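Ribosomal RNA small subunit methyltransferase E (Bacillus subtilis, PDB 1VHK) probably methylates N3 of a specific uridine in 16S ribosomal RNA within the assembled 30S subunit, using S-adenosyl-L-methionine as methyl donor. Local coordinates at residues Gln4-Glu16 with Gln42-Lys54. Numbering follows the deposited sequence.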
loop_
_atom_site.group_PDB
_atom_site.type_symbol
_atom_site.label_atom_id
_atom_site.label_comp_id
_atom_site.label_asym_id
_atom_site.label_seq_id
_atom_site.Cartn_x
_atom_site.Cartn_y
_atom_site.Cartn_z
ATOM N N GLN A 4 10.436 16.139 9.489
ATOM C CA GLN A 4 11.645 16.025 8.709
ATOM C C GLN A 4 11.502 16.493 7.280
ATOM O O GLN A 4 12.428 17.149 6.788
ATOM C CB GLN A 4 12.247 14.602 8.734
ATOM C CG GLN A 4 13.734 14.633 8.920
ATOM C CD GLN A 4 14.507 13.358 8.779
ATOM O OE1 GLN A 4 14.363 12.398 9.563
ATOM N NE2 GLN A 4 15.409 13.314 7.774
ATOM N N ARG A 5 10.405 16.239 6.578
ATOM C CA ARG A 5 10.280 16.622 5.179
ATOM C C ARG A 5 9.182 17.644 4.916
ATOM O O ARG A 5 8.043 17.476 5.329
ATOM C CB ARG A 5 10.095 15.397 4.268
ATOM C CG ARG A 5 9.948 15.764 2.785
ATOM C CD ARG A 5 9.194 14.653 2.026
ATOM N NE ARG A 5 9.548 14.702 0.586
ATOM C CZ ARG A 5 10.810 14.416 0.233
ATOM N NH1 ARG A 5 11.660 14.070 1.186
ATOM N NH2 ARG A 5 11.229 14.479 -0.998
ATOM N N TYR A 6 9.577 18.720 4.214
ATOM C CA TYR A 6 8.745 19.821 3.847
ATOM C C TYR A 6 8.699 20.205 2.367
ATOM O O TYR A 6 9.704 20.315 1.664
ATOM C CB TYR A 6 9.212 21.124 4.584
ATOM C CG TYR A 6 9.118 20.931 6.085
ATOM C CD1 TYR A 6 10.229 20.546 6.817
ATOM C CD2 TYR A 6 7.892 21.065 6.732
ATOM C CE1 TYR A 6 10.133 20.326 8.179
ATOM C CE2 TYR A 6 7.795 20.860 8.094
ATOM C CZ TYR A 6 8.916 20.505 8.810
ATOM O OH TYR A 6 8.821 20.303 10.173
ATOM N N PHE A 7 7.484 20.561 1.959
ATOM C CA PHE A 7 7.182 21.063 0.638
ATOM C C PHE A 7 7.174 22.589 0.631
ATOM O O PHE A 7 6.357 23.233 1.283
ATOM C CB PHE A 7 5.817 20.537 0.186
ATOM C CG PHE A 7 5.922 19.064 -0.124
ATOM C CD1 PHE A 7 6.606 18.662 -1.268
ATOM C CD2 PHE A 7 5.396 18.114 0.718
ATOM C CE1 PHE A 7 6.741 17.328 -1.576
ATOM C CE2 PHE A 7 5.520 16.773 0.409
ATOM C CZ PHE A 7 6.179 16.383 -0.744
ATOM N N ILE A 8 8.161 23.154 -0.005
ATOM C CA ILE A 8 8.424 24.575 -0.149
ATOM C C ILE A 8 7.748 25.181 -1.366
ATOM O O ILE A 8 7.724 24.609 -2.457
ATOM C CB ILE A 8 9.966 24.741 -0.293
ATOM C CG1 ILE A 8 10.671 23.999 0.837
ATOM C CG2 ILE A 8 10.367 26.186 -0.347
ATOM C CD1 ILE A 8 10.222 24.352 2.225
ATOM N N GLU A 9 7.234 26.406 -1.237
ATOM C CA GLU A 9 6.556 27.088 -2.333
ATOM C C GLU A 9 7.510 27.964 -3.143
ATOM O O GLU A 9 7.207 29.105 -3.489
ATOM C CB GLU A 9 5.398 27.925 -1.807
ATOM C CG GLU A 9 4.499 27.253 -0.799
ATOM C CD GLU A 9 3.392 26.436 -1.428
ATOM O OE1 GLU A 9 2.242 26.462 -0.924
ATOM O OE2 GLU A 9 3.665 25.747 -2.440
ATOM N N LEU A 10 8.669 27.427 -3.447
ATOM C CA LEU A 10 9.705 28.020 -4.259
ATOM C C LEU A 10 10.140 26.978 -5.299
ATOM O O LEU A 10 9.801 25.803 -5.098
ATOM C CB LEU A 10 10.883 28.443 -3.406
ATOM C CG LEU A 10 10.844 29.819 -2.741
ATOM C CD1 LEU A 10 10.071 30.816 -3.600
ATOM C CD2 LEU A 10 10.302 29.770 -1.330
ATOM N N THR A 11 10.742 27.393 -6.380
ATOM C CA THR A 11 11.185 26.465 -7.443
ATOM C C THR A 11 12.628 26.131 -7.171
ATOM O O THR A 11 13.220 26.897 -6.382
ATOM C CB THR A 11 11.045 27.170 -8.806
ATOM O OG1 THR A 11 9.649 27.396 -9.067
ATOM C CG2 THR A 11 11.630 26.325 -9.923
ATOM N N LYS A 12 13.244 25.096 -7.739
ATOM C CA LYS A 12 14.672 24.932 -7.433
ATOM C C LYS A 12 15.438 26.209 -7.788
ATOM O O LYS A 12 16.166 26.746 -6.946
ATOM C CB LYS A 12 15.327 23.725 -8.071
ATOM C CG LYS A 12 16.845 23.679 -7.787
ATOM C CD LYS A 12 17.482 22.537 -8.558
ATOM C CE LYS A 12 18.999 22.692 -8.589
ATOM N NZ LYS A 12 19.607 21.529 -9.290
ATOM N N GLN A 13 15.250 26.736 -8.998
ATOM C CA GLN A 13 15.966 27.940 -9.399
ATOM C C GLN A 13 15.717 29.147 -8.539
ATOM O O GLN A 13 16.657 29.942 -8.320
ATOM C CB GLN A 13 15.793 28.205 -10.900
ATOM C CG GLN A 13 16.427 27.050 -11.710
ATOM C CD GLN A 13 16.637 27.406 -13.160
ATOM O OE1 GLN A 13 15.836 28.140 -13.741
ATOM N NE2 GLN A 13 17.707 26.891 -13.758
ATOM N N GLN A 14 14.548 29.291 -7.914
ATOM C CA GLN A 14 14.295 30.384 -6.987
ATOM C C GLN A 14 15.063 30.176 -5.682
ATOM O O GLN A 14 15.414 31.148 -5.027
ATOM C CB GLN A 14 12.818 30.576 -6.673
ATOM C CG GLN A 14 11.946 31.068 -7.793
ATOM C CD GLN A 14 10.480 31.193 -7.453
ATOM O OE1 GLN A 14 9.900 30.434 -6.676
ATOM N NE2 GLN A 14 9.825 32.189 -8.052
ATOM N N ILE A 15 15.285 28.941 -5.261
ATOM C CA ILE A 15 16.036 28.675 -4.034
ATOM C C ILE A 15 17.530 28.833 -4.263
ATOM O O ILE A 15 18.284 29.153 -3.346
ATOM C CB ILE A 15 15.737 27.260 -3.499
ATOM C CG1 ILE A 15 14.235 27.126 -3.239
ATOM C CG2 ILE A 15 16.547 26.951 -2.260
ATOM C CD1 ILE A 15 13.759 25.753 -2.859
ATOM N N GLU A 16 17.972 28.605 -5.495
ATOM C CA GLU A 16 19.368 28.756 -5.873
ATOM C C GLU A 16 19.715 30.246 -5.966
ATOM O O GLU A 16 20.835 30.674 -5.720
ATOM C CB GLU A 16 19.632 28.076 -7.219
ATOM C CG GLU A 16 19.548 26.563 -7.181
ATOM C CD GLU A 16 20.700 25.891 -7.904
ATOM O OE1 GLU A 16 21.696 25.540 -7.231
ATOM O OE2 GLU A 16 20.591 25.717 -9.137
ATOM N N GLN A 42 18.801 19.930 10.880
ATOM C CA GLN A 42 18.656 19.542 9.495
ATOM C C GLN A 42 17.275 19.039 9.117
ATOM O O GLN A 42 16.648 18.299 9.872
ATOM C CB GLN A 42 19.694 18.425 9.221
ATOM C CG GLN A 42 21.139 18.929 9.316
ATOM C CD GLN A 42 22.095 17.923 8.682
ATOM O OE1 GLN A 42 21.754 16.735 8.625
ATOM N NE2 GLN A 42 23.244 18.376 8.192
ATOM N N ILE A 43 16.783 19.452 7.948
ATOM C CA ILE A 43 15.513 19.028 7.401
ATOM C C ILE A 43 15.689 18.677 5.910
ATOM O O ILE A 43 16.714 18.862 5.278
ATOM C CB ILE A 43 14.342 20.027 7.456
ATOM C CG1 ILE A 43 14.642 21.270 6.635
ATOM C CG2 ILE A 43 13.936 20.352 8.889
ATOM C CD1 ILE A 43 13.811 22.496 6.861
ATOM N N ILE A 44 14.622 18.102 5.381
ATOM C CA ILE A 44 14.534 17.744 3.979
ATOM C C ILE A 44 13.438 18.619 3.347
ATOM O O ILE A 44 12.333 18.759 3.880
ATOM C CB ILE A 44 14.209 16.264 3.780
ATOM C CG1 ILE A 44 15.088 15.372 4.657
ATOM C CG2 ILE A 44 14.371 15.877 2.309
ATOM C CD1 ILE A 44 16.493 15.160 4.176
ATOM N N CYS A 45 13.811 19.278 2.265
ATOM C CA CYS A 45 12.919 20.143 1.530
ATOM C C CYS A 45 12.874 19.712 0.056
ATOM O O CYS A 45 13.870 19.342 -0.566
ATOM C CB CYS A 45 13.309 21.605 1.626
ATOM S SG CYS A 45 13.119 22.361 3.247
ATOM N N CYS A 46 11.664 19.797 -0.457
ATOM C CA CYS A 46 11.341 19.482 -1.832
ATOM C C CYS A 46 10.709 20.721 -2.471
ATOM O O CYS A 46 9.725 21.179 -1.910
ATOM C CB CYS A 46 10.339 18.305 -1.861
ATOM S SG CYS A 46 10.151 17.605 -3.546
ATOM N N SER A 47 11.249 21.248 -3.545
ATOM C CA SER A 47 10.686 22.428 -4.215
ATOM C C SER A 47 9.368 22.150 -4.922
ATOM O O SER A 47 8.954 21.002 -5.109
ATOM C CB SER A 47 11.684 22.987 -5.229
ATOM O OG SER A 47 12.131 21.976 -6.116
ATOM N N GLN A 48 8.743 23.194 -5.499
ATOM C CA GLN A 48 7.468 22.991 -6.173
ATOM C C GLN A 48 7.632 22.151 -7.453
ATOM O O GLN A 48 6.621 21.634 -7.946
ATOM C CB GLN A 48 6.704 24.217 -6.555
ATOM C CG GLN A 48 6.876 25.548 -5.937
ATOM C CD GLN A 48 6.159 26.639 -6.732
ATOM O OE1 GLN A 48 6.057 26.521 -7.963
ATOM N NE2 GLN A 48 5.643 27.652 -6.045
ATOM N N ASP A 49 8.811 22.165 -8.042
ATOM C CA ASP A 49 9.095 21.445 -9.260
ATOM C C ASP A 49 9.702 20.078 -9.033
ATOM O O ASP A 49 10.344 19.527 -9.940
ATOM C CB ASP A 49 9.894 22.254 -10.259
ATOM C CG ASP A 49 11.088 23.022 -9.825
ATOM O OD1 ASP A 49 11.929 23.382 -10.712
ATOM O OD2 ASP A 49 11.270 23.371 -8.640
ATOM N N GLY A 50 9.556 19.531 -7.833
ATOM C CA GLY A 50 10.032 18.218 -7.499
ATOM C C GLY A 50 11.465 18.037 -7.107
ATOM O O GLY A 50 11.877 16.869 -6.899
ATOM N N PHE A 51 12.248 19.091 -6.881
ATOM C CA PHE A 51 13.650 18.926 -6.496
ATOM C C PHE A 51 13.884 18.865 -4.995
ATOM O O PHE A 51 13.513 19.760 -4.243
ATOM C CB PHE A 51 14.455 20.067 -7.146
ATOM C CG PHE A 51 14.535 19.905 -8.637
ATOM C CD1 PHE A 51 13.678 20.606 -9.478
ATOM C CD2 PHE A 51 15.445 19.036 -9.203
ATOM C CE1 PHE A 51 13.743 20.445 -10.844
ATOM C CE2 PHE A 51 15.513 18.860 -10.573
ATOM C CZ PHE A 51 14.647 19.558 -11.395
ATOM N N GLU A 52 14.543 17.823 -4.503
ATOM C CA GLU A 52 14.830 17.565 -3.115
ATOM C C GLU A 52 16.175 18.069 -2.610
ATOM O O GLU A 52 17.251 17.666 -3.052
ATOM C CB GLU A 52 14.778 16.032 -2.853
ATOM C CG GLU A 52 14.913 15.678 -1.383
ATOM C CD GLU A 52 14.729 14.201 -1.072
ATOM O OE1 GLU A 52 13.599 13.830 -0.659
ATOM O OE2 GLU A 52 15.705 13.423 -1.187
ATOM N N ALA A 53 16.141 18.761 -1.456
ATOM C CA ALA A 53 17.387 19.195 -0.853
ATOM C C ALA A 53 17.531 18.856 0.623
ATOM O O ALA A 53 16.609 18.791 1.426
ATOM C CB ALA A 53 17.530 20.720 -1.028
ATOM N N LYS A 54 18.787 18.677 1.046
ATOM C CA LYS A 54 19.072 18.562 2.477
ATOM C C LYS A 54 19.429 19.986 2.962
ATOM O O LYS A 54 20.271 20.687 2.374
ATOM C CB LYS A 54 20.152 17.586 2.796
ATOM C CG LYS A 54 20.157 17.074 4.219
ATOM C CD LYS A 54 20.995 15.809 4.337
ATOM C CE LYS A 54 20.658 14.804 3.249
ATOM N NZ LYS A 54 19.895 13.630 3.761
#
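Arg5 reaches over strand 42-46 to Glu52 on the next strand, its side chain crossing that of the glutamate at about a right angle. With CG trans to the backbone N (chi1 180°) and the chain extended as far as NE, the guanidinium passes Ile44 CG2 and Cys46 CB and turns two nitrogens onto one oxygen: Arg5 NH1 lies 2.7 Å from Glu52 OE1, and NH2 completes the salt bridge. The oxygen sits in the guanidinium plane, whereas the two flat groups are turned 69° apart, and NH1 approaches OE1 from its anti side, 28° out of the carboxylate plane. Arg77 also pairs with OE1, and Tyr146 makes a cation-pi contact with Arg5.

Beneath this bridge, strand 5-7 runs parallel to strand 42-46 at the margin of the mixed sheet of the PUA-like domain; Tyr6 N, for example, donates to Ile44 O at 2.8 Å. On the face opposite Arg5, the edge of the Tyr6 ring, at CE1, meets Ile43 CG2 at 3.9 Å and the hydroxyl bonds His30, while Ile8 lays CG1 3.6 Å from CB of Cys45, whose short side chain lets branched Ile8 come close.

Farther along, the type I turn from Ser47 to Gly50 meets the start of helix 12-16. Asp49 OD2 accepts Lys12 N at 2.8 Å through its syn lone pair; an acid suits first-turn amides, which lack partners within the helix. Lys12 CD makes a CH-pi contact over one Phe51 face, and Lys12 also a cation-pi contact with Trp72.

Replacing Arg5 with an alanine would probably leave Glu52 OE1 with Arg77 as its main charged partner and a gap beside Ile44 and Cys46. The chemistry thus implies an edge strand tied across its neighbour by buried charge, with largely apolar packing on the other face.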